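Local coordinates for protein alpha-glucosidase YIHQ (Escherichia coli, PDB 5AEG) that hydrolyses plant sulfolipids, sulfoquinovosyl diacylglycerides, to release sulfoquinovose, and also cleaves simple sulfoquinovosides such as sulfoquinovosyl glycerol, at residues A[147-152]-A[424-429]; A[406-411]-A[453-458]; A[566-571]-A[611-616]; A[631-636]-A[661-666]. All blocks are in the same frame, centred on the assembly; numbering follows the deposited sequence.

Contact 1. Residues A[147-152]-A[424-429]; sequences PLWTSE and IMHNAW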
loop_
_atom_site.group_PDB
_atom_site.type_symbol
_atom_site.label_atom_id
_atom_site.label_comp_id
_atom_site.label_asym_id
_atom_site.label_seq_id
_atom_site.Cartn_x
_atom_site.Cartn_y
_atom_site.Cartn_z
ATOM N N PRO A 147 5.656 -13.807 5.069
ATOM C CA PRO A 147 4.248 -14.147 5.020
ATOM C C PRO A 147 3.448 -13.012 4.356
ATOM O O PRO A 147 3.656 -11.800 4.648
ATOM C CB PRO A 147 3.861 -14.236 6.517
ATOM C CG PRO A 147 5.164 -14.623 7.187
ATOM C CD PRO A 147 6.137 -13.718 6.440
ATOM N N LEU A 148 2.483 -13.417 3.556
ATOM C CA LEU A 148 1.617 -12.553 2.785
ATOM C C LEU A 148 0.147 -12.757 3.192
ATOM O O LEU A 148 -0.626 -13.570 2.582
ATOM C CB LEU A 148 1.771 -12.857 1.292
ATOM C CG LEU A 148 3.225 -12.614 0.795
ATOM C CD1 LEU A 148 3.358 -13.102 -0.651
ATOM C CD2 LEU A 148 3.733 -11.158 0.935
ATOM N N TRP A 149 -0.272 -11.957 4.173
ATOM C CA TRP A 149 -1.583 -12.066 4.739
ATOM C C TRP A 149 -2.012 -10.683 5.196
ATOM O O TRP A 149 -1.335 -10.110 6.052
ATOM C CB TRP A 149 -1.491 -13.035 5.863
ATOM C CG TRP A 149 -2.817 -13.267 6.536
ATOM C CD1 TRP A 149 -3.280 -12.678 7.702
ATOM C CD2 TRP A 149 -3.880 -14.100 6.070
ATOM N NE1 TRP A 149 -4.555 -13.125 7.984
ATOM C CE2 TRP A 149 -4.952 -13.991 7.013
ATOM C CE3 TRP A 149 -4.021 -14.977 4.985
ATOM C CZ2 TRP A 149 -6.128 -14.735 6.883
ATOM C CZ3 TRP A 149 -5.215 -15.727 4.859
ATOM C CH2 TRP A 149 -6.236 -15.585 5.799
ATOM N N THR A 150 -3.046 -10.129 4.588
ATOM C CA THR A 150 -3.470 -8.742 4.903
ATOM C C THR A 150 -3.960 -8.677 6.326
ATOM O O THR A 150 -4.627 -9.618 6.821
ATOM C CB THR A 150 -4.454 -8.098 3.890
ATOM O OG1 THR A 150 -4.504 -6.719 4.207
ATOM C CG2 THR A 150 -5.840 -8.720 3.900
ATOM N N SER A 151 -3.530 -7.654 7.047
ATOM C CA SER A 151 -3.828 -7.501 8.461
ATOM C C SER A 151 -3.599 -6.071 8.904
ATOM O O SER A 151 -3.171 -5.213 8.101
ATOM C CB SER A 151 -2.975 -8.407 9.348
ATOM O OG SER A 151 -1.594 -8.003 9.572
ATOM N N GLU A 152 -3.923 -5.801 10.166
ATOM C CA GLU A 152 -3.394 -4.544 10.744
ATOM C C GLU A 152 -1.897 -4.561 10.592
ATOM O O GLU A 152 -1.187 -5.588 10.619
ATOM C CB GLU A 152 -3.764 -4.329 12.182
ATOM C CG GLU A 152 -5.274 -4.343 12.455
ATOM C CD GLU A 152 -6.015 -3.485 11.488
ATOM O OE1 GLU A 152 -5.566 -2.298 11.337
ATOM O OE2 GLU A 152 -6.998 -3.989 10.832
ATOM N N ILE A 424 -9.740 -17.778 1.714
ATOM C CA ILE A 424 -9.354 -17.337 0.414
ATOM C C ILE A 424 -9.815 -15.909 0.101
ATOM O O ILE A 424 -9.111 -15.123 -0.581
ATOM C CB ILE A 424 -9.904 -18.325 -0.688
ATOM C CG1 ILE A 424 -9.358 -19.780 -0.470
ATOM C CG2 ILE A 424 -9.660 -17.811 -2.113
ATOM C CD1 ILE A 424 -7.902 -19.998 -0.664
ATOM N N MET A 425 -11.005 -15.539 0.517
ATOM C CA MET A 425 -11.482 -14.169 0.219
ATOM C C MET A 425 -10.790 -13.045 1.027
ATOM O O MET A 425 -10.793 -11.901 0.587
ATOM C CB MET A 425 -13.002 -14.083 0.446
ATOM C CG MET A 425 -13.866 -14.844 -0.612
ATOM S SD MET A 425 -13.452 -14.520 -2.329
ATOM C CE MET A 425 -13.667 -12.786 -2.389
ATOM N N HIS A 426 -10.248 -13.400 2.171
ATOM C CA HIS A 426 -9.670 -12.416 3.111
ATOM C C HIS A 426 -8.637 -11.528 2.402
ATOM O O HIS A 426 -8.788 -10.306 2.362
ATOM C CB HIS A 426 -9.029 -13.138 4.257
ATOM C CG HIS A 426 -8.246 -12.238 5.152
ATOM N ND1 HIS A 426 -8.834 -11.407 6.082
ATOM C CD2 HIS A 426 -6.916 -11.985 5.201
ATOM C CE1 HIS A 426 -7.881 -10.713 6.695
ATOM N NE2 HIS A 426 -6.720 -11.023 6.148
ATOM N N ASN A 427 -7.701 -12.157 1.704
ATOM C CA ASN A 427 -6.626 -11.410 0.996
ATOM C C ASN A 427 -7.137 -10.702 -0.234
ATOM O O ASN A 427 -6.577 -9.685 -0.651
ATOM C CB ASN A 427 -5.471 -12.327 0.603
ATOM C CG ASN A 427 -4.508 -12.569 1.720
ATOM O OD1 ASN A 427 -4.505 -11.891 2.729
ATOM N ND2 ASN A 427 -3.650 -13.550 1.539
ATOM N N ALA A 428 -8.248 -11.164 -0.828
ATOM C CA ALA A 428 -8.845 -10.470 -2.000
ATOM C C ALA A 428 -9.764 -9.298 -1.649
ATOM O O ALA A 428 -10.205 -8.536 -2.535
ATOM C CB ALA A 428 -9.630 -11.507 -2.858
ATOM N N TRP A 429 -10.089 -9.168 -0.363
ATOM C CA TRP A 429 -11.086 -8.161 0.044
ATOM C C TRP A 429 -10.664 -6.700 -0.331
ATOM O O TRP A 429 -11.460 -5.903 -0.810
ATOM C CB TRP A 429 -11.371 -8.193 1.542
ATOM C CG TRP A 429 -12.784 -7.881 1.877
ATOM C CD1 TRP A 429 -13.266 -6.788 2.467
ATOM C CD2 TRP A 429 -13.934 -8.708 1.537
ATOM N NE1 TRP A 429 -14.668 -6.883 2.616
ATOM C CE2 TRP A 429 -15.091 -8.041 2.022
ATOM C CE3 TRP A 429 -14.062 -9.965 0.966
ATOM C CZ2 TRP A 429 -16.401 -8.603 1.913
ATOM C CZ3 TRP A 429 -15.397 -10.533 0.790
ATOM C CH2 TRP A 429 -16.532 -9.852 1.305
#
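His426 NE2 donates to Thr150 O at 2.6 Å, the N-H pointing at the oxygen at 166° and the acceptor 7° from the imidazole plane. The ring's other nitrogen, ND1, bonds to Leu410 O; with a carbonyl at each nitrogen, His426 would tend to favour the doubly protonated form. Its CG stands anti to the backbone N (chi1 172°), which carries the ring toward 147-152 and against one face of the indole. There it makes an offset stack with the six-membered ring of Trp149, the centroids 4.3 Å apart, His426 CD2 lying over the face toward the rim. An alanine for Trp149 would probably open a gap over the imidazole and leave it freer to tilt. Next, the amide of Asn427 pairs with the backbone through both its oxygen and its nitrogen: Thr150 N donates to Asn427 OD1 at 2.9 Å, and Asn427 ND2 to Leu148 O at 3.2 Å. Thr150 CG2 lies 3.3 Å from His426 NE2. The contact joins the chain leaving strand 145-148 of the mutarotase-like domain to barrel helix 422-444; Thr150 also touches Glu408, assigned to the active site by similarity, making this a domain interface beside the probable catalytic centre.

Contact 2. Residues A[406-411]-A[453-458]; sequences FGEYLP and FMRAGS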
loop_
_atom_site.group_PDB
_atom_site.type_symbol
_atom_site.label_atom_id
_atom_site.label_comp_id
_atom_site.label_asym_id
_atom_site.label_seq_id
_atom_site.Cartn_x
_atom_site.Cartn_y
_atom_site.Cartn_z
ATOM N N PHE A 406 -9.979 0.719 5.714
ATOM C CA PHE A 406 -10.087 -0.707 5.983
ATOM C C PHE A 406 -10.088 -1.589 4.717
ATOM O O PHE A 406 -9.557 -1.157 3.691
ATOM C CB PHE A 406 -11.325 -0.990 6.886
ATOM C CG PHE A 406 -11.110 -0.663 8.283
ATOM C CD1 PHE A 406 -10.621 -1.636 9.154
ATOM C CD2 PHE A 406 -11.520 0.558 8.787
ATOM C CE1 PHE A 406 -10.403 -1.339 10.511
ATOM C CE2 PHE A 406 -11.276 0.867 10.114
ATOM C CZ PHE A 406 -10.747 -0.092 10.986
ATOM N N GLY A 407 -10.497 -2.863 4.857
ATOM C CA GLY A 407 -10.283 -3.857 3.814
ATOM C C GLY A 407 -9.459 -5.028 4.245
ATOM O O GLY A 407 -9.553 -6.101 3.621
ATOM N N GLU A 408 -8.632 -4.813 5.302
ATOM C CA GLU A 408 -7.674 -5.771 5.803
ATOM C C GLU A 408 -8.244 -6.761 6.838
ATOM O O GLU A 408 -7.551 -7.637 7.289
ATOM C CB GLU A 408 -6.375 -5.055 6.329
ATOM C CG GLU A 408 -6.504 -4.433 7.714
ATOM C CD GLU A 408 -7.365 -3.165 7.761
ATOM O OE1 GLU A 408 -7.668 -2.650 6.682
ATOM O OE2 GLU A 408 -7.742 -2.697 8.901
ATOM N N TYR A 409 -9.472 -6.557 7.239
ATOM C CA TYR A 409 -10.045 -7.295 8.320
ATOM C C TYR A 409 -11.394 -7.861 7.910
ATOM O O TYR A 409 -12.387 -7.616 8.535
ATOM C CB TYR A 409 -10.099 -6.487 9.663
ATOM C CG TYR A 409 -10.557 -7.397 10.846
ATOM C CD1 TYR A 409 -10.214 -8.793 10.877
ATOM C CD2 TYR A 409 -11.382 -6.918 11.868
ATOM C CE1 TYR A 409 -10.623 -9.627 11.891
ATOM C CE2 TYR A 409 -11.825 -7.788 12.893
ATOM C CZ TYR A 409 -11.434 -9.124 12.898
ATOM O OH TYR A 409 -11.795 -9.986 13.916
ATOM N N LEU A 410 -11.406 -8.622 6.830
ATOM C CA LEU A 410 -12.479 -9.654 6.583
ATOM C C LEU A 410 -12.178 -10.833 7.546
ATOM O O LEU A 410 -11.130 -11.477 7.450
ATOM C CB LEU A 410 -12.496 -10.200 5.176
ATOM C CG LEU A 410 -13.608 -11.277 5.042
ATOM C CD1 LEU A 410 -15.005 -10.604 5.003
ATOM C CD2 LEU A 410 -13.420 -12.210 3.889
ATOM N N PRO A 411 -13.041 -11.072 8.557
ATOM C CA PRO A 411 -12.767 -12.162 9.502
ATOM C C PRO A 411 -12.799 -13.483 8.797
ATOM O O PRO A 411 -13.550 -13.655 7.804
ATOM C CB PRO A 411 -13.943 -12.066 10.520
ATOM C CG PRO A 411 -14.282 -10.624 10.510
ATOM C CD PRO A 411 -14.271 -10.360 8.988
ATOM N N PHE A 453 -8.619 7.659 -1.344
ATOM C CA PHE A 453 -7.349 7.111 -0.948
ATOM C C PHE A 453 -7.578 5.957 0.005
ATOM O O PHE A 453 -8.485 6.047 0.856
ATOM C CB PHE A 453 -6.383 8.193 -0.419
ATOM C CG PHE A 453 -6.957 9.098 0.639
ATOM C CD1 PHE A 453 -7.675 10.214 0.293
ATOM C CD2 PHE A 453 -6.661 8.872 1.982
ATOM C CE1 PHE A 453 -8.232 11.033 1.268
ATOM C CE2 PHE A 453 -7.167 9.712 2.972
ATOM C CZ PHE A 453 -7.939 10.797 2.596
ATOM N N MET A 454 -6.728 4.928 -0.106
ATOM C CA MET A 454 -6.876 3.704 0.659
ATOM C C MET A 454 -5.619 3.332 1.346
ATOM O O MET A 454 -4.500 3.689 0.876
ATOM C CB MET A 454 -7.231 2.524 -0.350
ATOM C CG MET A 454 -8.484 2.850 -1.118
ATOM S SD MET A 454 -9.128 1.434 -2.027
ATOM C CE MET A 454 -9.773 0.377 -0.731
ATOM N N ARG A 455 -5.725 2.558 2.432
ATOM C CA ARG A 455 -4.541 1.927 2.958
ATOM C C ARG A 455 -4.387 0.461 2.573
ATOM O O ARG A 455 -3.330 0.044 2.218
ATOM C CB ARG A 455 -4.366 2.089 4.467
ATOM C CG ARG A 455 -5.391 1.481 5.407
ATOM C CD ARG A 455 -5.024 1.813 6.886
ATOM N NE ARG A 455 -6.258 1.531 7.654
ATOM C CZ ARG A 455 -6.570 0.459 8.388
ATOM N NH1 ARG A 455 -5.747 -0.499 8.662
ATOM N NH2 ARG A 455 -7.780 0.339 8.876
ATOM N N ALA A 456 -5.439 -0.335 2.744
ATOM C CA ALA A 456 -5.417 -1.714 2.293
ATOM C C ALA A 456 -5.389 -1.874 0.807
ATOM O O ALA A 456 -5.941 -1.043 0.079
ATOM C CB ALA A 456 -6.604 -2.470 2.894
ATOM N N GLY A 457 -4.731 -2.967 0.375
ATOM C CA GLY A 457 -4.703 -3.344 -0.969
ATOM C C GLY A 457 -4.483 -4.769 -1.262
ATOM O O GLY A 457 -4.112 -5.533 -0.393
ATOM N N SER A 458 -4.748 -5.132 -2.533
ATOM C CA SER A 458 -4.464 -6.459 -3.003
ATOM C C SER A 458 -4.399 -6.396 -4.522
ATOM O O SER A 458 -4.581 -5.345 -5.114
ATOM C CB SER A 458 -5.562 -7.464 -2.551
ATOM O OG SER A 458 -6.863 -7.174 -3.047
HETATM O O HOH W 1 -8.175 1.088 2.995
#
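One face of the Phe406 ring is occupied by Arg455 NH2, 3.3 Å above the plane and over its centre. The guanidinium does not lie flat on the ring: the planes are 75° apart and the NH2 end leads, with Arg455 CZ 4.6 Å from the ring centroid in a cation-pi contact. Over a face of the guanidinium itself lies Glu408 OE1. The second oxygen, Glu408 OE2, is held in a fork, 3.0 Å from both Arg455 NH1 and Arg455 NH2. Both bonds are weak, with N-H angles near 130°, as expected where the carboxylate and guanidinium planes are turned 57° apart, so the pairing probably owes more to charge than to direction. The strongest partner of Arg455 is the nucleophile Asp405, which meets NE, while NH1 also has Glu152.

The geometry is that of a (beta/alpha)8 barrel active site: strands 401-404 and 451-454 are parallel neighbours; residues 406-411 follow the first, and 453-458 runs out of the end of the second, at the C-terminal side of the barrel, where Glu408 is assigned to the active site by similarity. Arg455 thus links the two loops beside these acids, consistent with a second-shell place.

Next to the charged groups the methyl of Ala456 points at the opposing loop, Ala456 CB lying 3.3 Å from Phe406 O. A CB on Gly407 would come within 3.1 Å of Ala456 CB and also press on the carbonyl O of the residue before. One water bridges the two backbones, donating to Phe406 O at 2.7 Å and accepting from Ala456 N at 3.1 Å.

Contact 3. Residues A[566-571]-A[611-616]; sequences TTLKPY and RDILVA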
loop_
_atom_site.group_PDB
_atom_site.type_symbol
_atom_site.label_atom_id
_atom_site.label_comp_id
_atom_site.label_asym_id
_atom_site.label_seq_id
_atom_site.Cartn_x
_atom_site.Cartn_y
_atom_site.Cartn_z
ATOM N N THR A 566 3.307 23.498 -4.255
ATOM C CA THR A 566 2.496 24.041 -5.357
ATOM C C THR A 566 3.399 24.553 -6.517
ATOM O O THR A 566 3.030 24.418 -7.666
ATOM C CB THR A 566 1.496 25.147 -4.951
ATOM O OG1 THR A 566 2.183 26.212 -4.291
ATOM C CG2 THR A 566 0.431 24.550 -4.040
ATOM N N THR A 567 4.597 25.012 -6.190
ATOM C CA THR A 567 5.550 25.423 -7.219
ATOM C C THR A 567 5.943 24.236 -8.140
ATOM O O THR A 567 6.107 24.389 -9.374
ATOM C CB THR A 567 6.773 26.023 -6.622
ATOM O OG1 THR A 567 6.418 27.167 -5.823
ATOM C CG2 THR A 567 7.796 26.468 -7.744
ATOM N N LEU A 568 6.033 23.031 -7.550
ATOM C CA LEU A 568 6.299 21.839 -8.318
ATOM C C LEU A 568 5.179 21.308 -9.158
ATOM O O LEU A 568 5.426 20.351 -9.924
ATOM C CB LEU A 568 6.793 20.725 -7.389
ATOM C CG LEU A 568 8.065 20.984 -6.606
ATOM C CD1 LEU A 568 8.240 19.821 -5.664
ATOM C CD2 LEU A 568 9.241 21.011 -7.542
ATOM N N LYS A 569 3.959 21.868 -9.068
ATOM C CA LYS A 569 2.805 21.360 -9.764
ATOM C C LYS A 569 3.044 20.822 -11.191
ATOM O O LYS A 569 2.648 19.695 -11.503
ATOM C CB LYS A 569 1.638 22.305 -9.733
ATOM C CG LYS A 569 0.441 21.953 -10.595
ATOM C CD LYS A 569 -0.754 22.859 -10.359
ATOM C CE LYS A 569 -1.983 22.328 -11.060
ATOM N NZ LYS A 569 -3.050 23.308 -10.828
ATOM N N PRO A 570 3.660 21.630 -12.065
ATOM C CA PRO A 570 3.705 21.140 -13.451
ATOM C C PRO A 570 4.638 19.947 -13.593
ATOM O O PRO A 570 4.404 19.068 -14.422
ATOM C CB PRO A 570 4.193 22.398 -14.266
ATOM C CG PRO A 570 4.853 23.209 -13.238
ATOM C CD PRO A 570 4.091 23.029 -11.964
ATOM N N TYR A 571 5.664 19.892 -12.766
ATOM C CA TYR A 571 6.611 18.797 -12.758
ATOM C C TYR A 571 5.948 17.503 -12.242
ATOM O O TYR A 571 6.024 16.452 -12.889
ATOM C CB TYR A 571 7.816 19.142 -11.893
ATOM C CG TYR A 571 8.806 18.055 -11.719
ATOM C CD1 TYR A 571 9.630 17.648 -12.780
ATOM C CD2 TYR A 571 8.895 17.346 -10.535
ATOM C CE1 TYR A 571 10.554 16.669 -12.655
ATOM C CE2 TYR A 571 9.836 16.331 -10.394
ATOM C CZ TYR A 571 10.671 15.994 -11.448
ATOM O OH TYR A 571 11.574 14.986 -11.290
ATOM N N ARG A 611 12.063 11.954 -12.445
ATOM C CA ARG A 611 13.440 11.699 -12.864
ATOM C C ARG A 611 14.536 12.547 -12.202
ATOM O O ARG A 611 15.662 12.050 -12.002
ATOM C CB ARG A 611 13.509 11.896 -14.393
ATOM C CG ARG A 611 14.850 11.669 -15.068
ATOM C CD ARG A 611 15.377 10.282 -14.997
ATOM N NE ARG A 611 16.802 10.146 -15.485
ATOM C CZ ARG A 611 17.887 10.255 -14.702
ATOM N NH1 ARG A 611 17.809 10.520 -13.330
ATOM N NH2 ARG A 611 19.071 10.097 -15.266
ATOM N N ASP A 612 14.227 13.805 -11.852
ATOM C CA ASP A 612 15.279 14.832 -11.691
ATOM C C ASP A 612 15.463 15.345 -10.267
ATOM O O ASP A 612 16.328 16.189 -10.024
ATOM C CB ASP A 612 14.931 16.000 -12.635
ATOM C CG ASP A 612 15.084 15.652 -14.131
ATOM O OD1 ASP A 612 15.841 14.757 -14.394
ATOM O OD2 ASP A 612 14.402 16.237 -14.981
ATOM N N ILE A 613 14.638 14.884 -9.300
ATOM C CA ILE A 613 14.834 15.337 -7.911
ATOM C C ILE A 613 15.161 14.143 -7.055
ATOM O O ILE A 613 14.488 13.094 -7.153
ATOM C CB ILE A 613 13.540 15.987 -7.368
ATOM C CG1 ILE A 613 13.241 17.248 -8.151
ATOM C CG2 ILE A 613 13.720 16.312 -5.873
ATOM C CD1 ILE A 613 11.925 17.936 -7.840
ATOM N N LEU A 614 16.165 14.268 -6.199
ATOM C CA LEU A 614 16.524 13.241 -5.278
ATOM C C LEU A 614 16.144 13.734 -3.889
ATOM O O LEU A 614 16.552 14.853 -3.481
ATOM C CB LEU A 614 17.991 12.912 -5.376
ATOM C CG LEU A 614 18.583 11.785 -4.472
ATOM C CD1 LEU A 614 19.771 11.132 -5.162
ATOM C CD2 LEU A 614 18.963 12.198 -3.091
ATOM N N VAL A 615 15.467 12.876 -3.106
ATOM C CA VAL A 615 14.971 13.281 -1.733
ATOM C C VAL A 615 15.459 12.290 -0.693
ATOM O O VAL A 615 15.291 11.051 -0.863
ATOM C CB VAL A 615 13.436 13.386 -1.649
ATOM C CG1 VAL A 615 12.933 13.947 -0.294
ATOM C CG2 VAL A 615 12.847 14.145 -2.819
ATOM N N ALA A 616 16.020 12.795 0.394
ATOM C CA ALA A 616 16.376 11.915 1.480
ATOM C C ALA A 616 15.836 12.535 2.754
ATOM O O ALA A 616 16.497 13.314 3.406
ATOM C CB ALA A 616 17.855 11.701 1.561
#
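Tyr571 carries its CG anti to the backbone N (chi1 175°), which aims the ring outward from its helix at the loop between strands 607-609 and 613-615. Ile613 has CG1 anti to the carbonyl carbon and an extended chi2 of 174°, bringing its CD1 alongside the phenol. The two side chains run past each other in opposite directions, Tyr571 CE2 and Ile613 CD1 meeting at 3.7 Å. Beyond the ring, Tyr571 OH accepts a fairly straight bond (165°) from Asp612 N at 3.0 Å, with the donor near the ring plane. The same hydroxyl bonds to Leu609 O, so it meets both ends of this loop. A phenylalanine in place of Tyr571 would probably leave the Asp612 N-H and the Leu609 carbonyl without this shared mate. Leu568 completes the apolar end, its CD2 4.1 Å from Ile613 CD1, while Phe672 of helix 669-673 packs on Leu568 and Ile613 and meets Tyr571 edge-to-face. Leu568 sits at the junction of helices 552-567 and 569-582. The whole is a helix-to-sheet interface, typical of the GH31 arrangement in which the end of the catalytic barrel is followed by a beta domain, here approached through strand 613-615.

Contact 4. Residues A[631-636]-A[661-666]; sequences PEDNWV and FYRADS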
loop_
_atom_site.group_PDB
_atom_site.type_symbol
_atom_site.label_atom_id
_atom_site.label_comp_id
_atom_site.label_asym_id
_atom_site.label_seq_id
_atom_site.Cartn_x
_atom_site.Cartn_y
_atom_site.Cartn_z
ATOM N N PRO A 631 23.995 9.201 -6.481
ATOM C CA PRO A 631 24.605 8.453 -7.557
ATOM C C PRO A 631 25.353 9.497 -8.502
ATOM O O PRO A 631 25.266 10.755 -8.294
ATOM C CB PRO A 631 23.445 7.841 -8.290
ATOM C CG PRO A 631 22.349 8.914 -8.151
ATOM C CD PRO A 631 22.618 9.576 -6.816
ATOM N N GLU A 632 26.132 8.977 -9.431
ATOM C CA GLU A 632 26.966 9.853 -10.267
ATOM C C GLU A 632 26.146 10.686 -11.223
ATOM O O GLU A 632 25.476 10.182 -12.130
ATOM C CB GLU A 632 28.047 9.006 -11.049
ATOM C CG GLU A 632 29.227 9.889 -11.557
ATOM C CD GLU A 632 29.924 10.666 -10.425
ATOM O OE1 GLU A 632 30.751 10.094 -9.618
ATOM O OE2 GLU A 632 29.645 11.894 -10.307
ATOM N N ASP A 633 26.122 11.988 -10.962
ATOM C CA ASP A 633 25.357 12.910 -11.755
ATOM C C ASP A 633 25.807 14.258 -11.265
ATOM O O ASP A 633 26.531 14.384 -10.309
ATOM C CB ASP A 633 23.803 12.742 -11.648
ATOM C CG ASP A 633 23.088 12.989 -12.926
ATOM O OD1 ASP A 633 23.502 13.920 -13.634
ATOM O OD2 ASP A 633 22.048 12.345 -13.270
ATOM N N ASN A 634 25.363 15.261 -11.970
ATOM C CA ASN A 634 25.580 16.654 -11.509
ATOM C C ASN A 634 24.348 17.144 -10.716
ATOM O O ASN A 634 23.348 17.467 -11.311
ATOM C CB ASN A 634 25.936 17.526 -12.686
ATOM C CG ASN A 634 27.401 17.183 -13.181
ATOM O OD1 ASN A 634 28.414 17.071 -12.376
ATOM N ND2 ASN A 634 27.478 16.873 -14.412
ATOM N N TRP A 635 24.522 17.174 -9.418
ATOM C CA TRP A 635 23.442 17.445 -8.447
ATOM C C TRP A 635 23.567 18.859 -7.961
ATOM O O TRP A 635 24.671 19.384 -7.834
ATOM C CB TRP A 635 23.526 16.450 -7.293
ATOM C CG TRP A 635 23.161 15.076 -7.700
ATOM C CD1 TRP A 635 24.029 14.048 -7.869
ATOM C CD2 TRP A 635 21.861 14.574 -8.093
ATOM N NE1 TRP A 635 23.364 12.952 -8.230
ATOM C CE2 TRP A 635 22.042 13.256 -8.454
ATOM C CE3 TRP A 635 20.579 15.117 -8.158
ATOM C CZ2 TRP A 635 21.011 12.459 -8.847
ATOM C CZ3 TRP A 635 19.554 14.316 -8.513
ATOM C CH2 TRP A 635 19.772 13.010 -8.870
ATOM N N VAL A 636 22.422 19.504 -7.743
ATOM C CA VAL A 636 22.360 20.823 -7.141
ATOM C C VAL A 636 21.458 20.788 -5.916
ATOM O O VAL A 636 20.300 20.340 -6.047
ATOM C CB VAL A 636 21.740 21.819 -8.157
ATOM C CG1 VAL A 636 21.770 23.204 -7.559
ATOM C CG2 VAL A 636 22.531 21.779 -9.430
ATOM N N PHE A 661 17.928 17.381 -3.750
ATOM C CA PHE A 661 18.864 17.780 -4.770
ATOM C C PHE A 661 18.218 17.606 -6.114
ATOM O O PHE A 661 17.318 16.771 -6.275
ATOM C CB PHE A 661 20.128 16.902 -4.678
ATOM C CG PHE A 661 20.784 16.899 -3.374
ATOM C CD1 PHE A 661 20.242 16.194 -2.312
ATOM C CD2 PHE A 661 21.994 17.569 -3.193
ATOM C CE1 PHE A 661 20.875 16.212 -1.088
ATOM C CE2 PHE A 661 22.634 17.549 -2.005
ATOM C CZ PHE A 661 22.067 16.892 -0.933
ATOM N N TYR A 662 18.569 18.414 -7.078
ATOM C CA TYR A 662 18.090 18.238 -8.410
ATOM C C TYR A 662 19.216 18.193 -9.475
ATOM O O TYR A 662 20.327 18.681 -9.235
ATOM C CB TYR A 662 17.042 19.272 -8.794
ATOM C CG TYR A 662 17.567 20.727 -8.977
ATOM C CD1 TYR A 662 18.102 21.169 -10.176
ATOM C CD2 TYR A 662 17.571 21.601 -7.922
ATOM C CE1 TYR A 662 18.591 22.489 -10.343
ATOM C CE2 TYR A 662 18.069 22.937 -8.058
ATOM C CZ TYR A 662 18.522 23.384 -9.283
ATOM O OH TYR A 662 19.006 24.707 -9.349
ATOM N N ARG A 663 18.873 17.596 -10.601
ATOM C CA ARG A 663 19.840 17.356 -11.703
ATOM C C ARG A 663 20.011 18.753 -12.436
ATOM O O ARG A 663 19.067 19.306 -12.976
ATOM C CB ARG A 663 19.316 16.302 -12.697
ATOM C CG ARG A 663 19.322 14.873 -12.139
ATOM C CD ARG A 663 18.884 13.846 -13.154
ATOM N NE ARG A 663 19.771 13.864 -14.302
ATOM C CZ ARG A 663 19.448 14.232 -15.533
ATOM N NH1 ARG A 663 18.221 14.683 -15.859
ATOM N NH2 ARG A 663 20.437 14.207 -16.458
ATOM N N ALA A 664 21.231 19.267 -12.414
ATOM C CA ALA A 664 21.636 20.506 -13.161
ATOM C C ALA A 664 21.166 20.477 -14.572
ATOM O O ALA A 664 20.740 21.476 -15.069
ATOM C CB ALA A 664 23.147 20.642 -13.103
ATOM N N ASP A 665 21.130 19.289 -15.194
ATOM C CA ASP A 665 20.745 19.149 -16.616
ATOM C C ASP A 665 19.295 18.942 -16.841
ATOM O O ASP A 665 18.882 18.768 -17.968
ATOM C CB ASP A 665 21.515 17.972 -17.246
ATOM C CG ASP A 665 23.031 18.189 -17.169
ATOM O OD1 ASP A 665 23.461 19.334 -17.363
ATOM O OD2 ASP A 665 23.782 17.273 -16.875
ATOM N N SER A 666 18.470 18.933 -15.783
ATOM C CA SER A 666 17.060 18.771 -16.017
ATOM C C SER A 666 16.526 19.905 -16.863
ATOM O O SER A 666 16.873 21.090 -16.654
ATOM C CB SER A 666 16.306 18.822 -14.641
ATOM O OG SER A 666 14.941 18.796 -14.889
HETATM O O HOH W 2 22.450 16.800 -14.053
HETATM O O HOH W 3 23.197 13.821 -16.220
#
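Val636 is the bump on one side of this strand pair, and the ring of Tyr662 is the surface it sits on. Val636 CB lies 3.8 Å from the Tyr662 ring centroid, only 14° off the normal, a CH-pi contact over the face. The fit depends on Tyr662 chi1 of 70°, which sets CG between the backbone N and carbonyl carbon and folds the ring alongside its neighbour. Ala664 CB fills the notch next to the second valine branch, 3.9 Å from Val636 CG2. On the other side the indole of Trp635 receives two smaller groups: Arg663 CG, off-centre at 4.1 Å from the six-membered ring centroid, and Phe661 CB, 3.9 Å from Trp635 CE3. Asp633 CB covers part of one indole face. The indole is also held by its own segment, Trp635 NE1 donating to Pro631 O at 2.9 Å. Arg663 bends at chi3, and NE meets Asp633 OD2 at 2.9 Å in a salt bridge, from above the carboxylate plane; Asp612 is the stronger partner of Arg663, and Tyr594 that of Asp633. Trp635 with Arg663 is a non-hydrogen-bonded and Val636 with Tyr662 a hydrogen-bonded antiparallel pair, in the sheet of the GH31 C-terminal domain.

In the fold
Contacts 1 and 2 form the inner pair, their centres 8 Å apart, and touch directly, helix 422-444 meeting the 406-411 loop. Both are mostly buried and polar: amide, imidazole and carboxylate-guanidinium groups near the nucleophile Asp405 and the acids assigned by similarity or inference. Contact 3 joins the helices at 566-571 to the sheet that contact 4 lies within; the two are about 30 and 39 Å from contact 2 between centres. Strands 613-615 and 660-663 are neighbours in that sheet through Leu614 N to Phe661 O. Contact 3 is buried and largely apolar with one hydroxyl link; contact 4 is only partly buried, mixing aromatic packing with water-lined charges at its surface end.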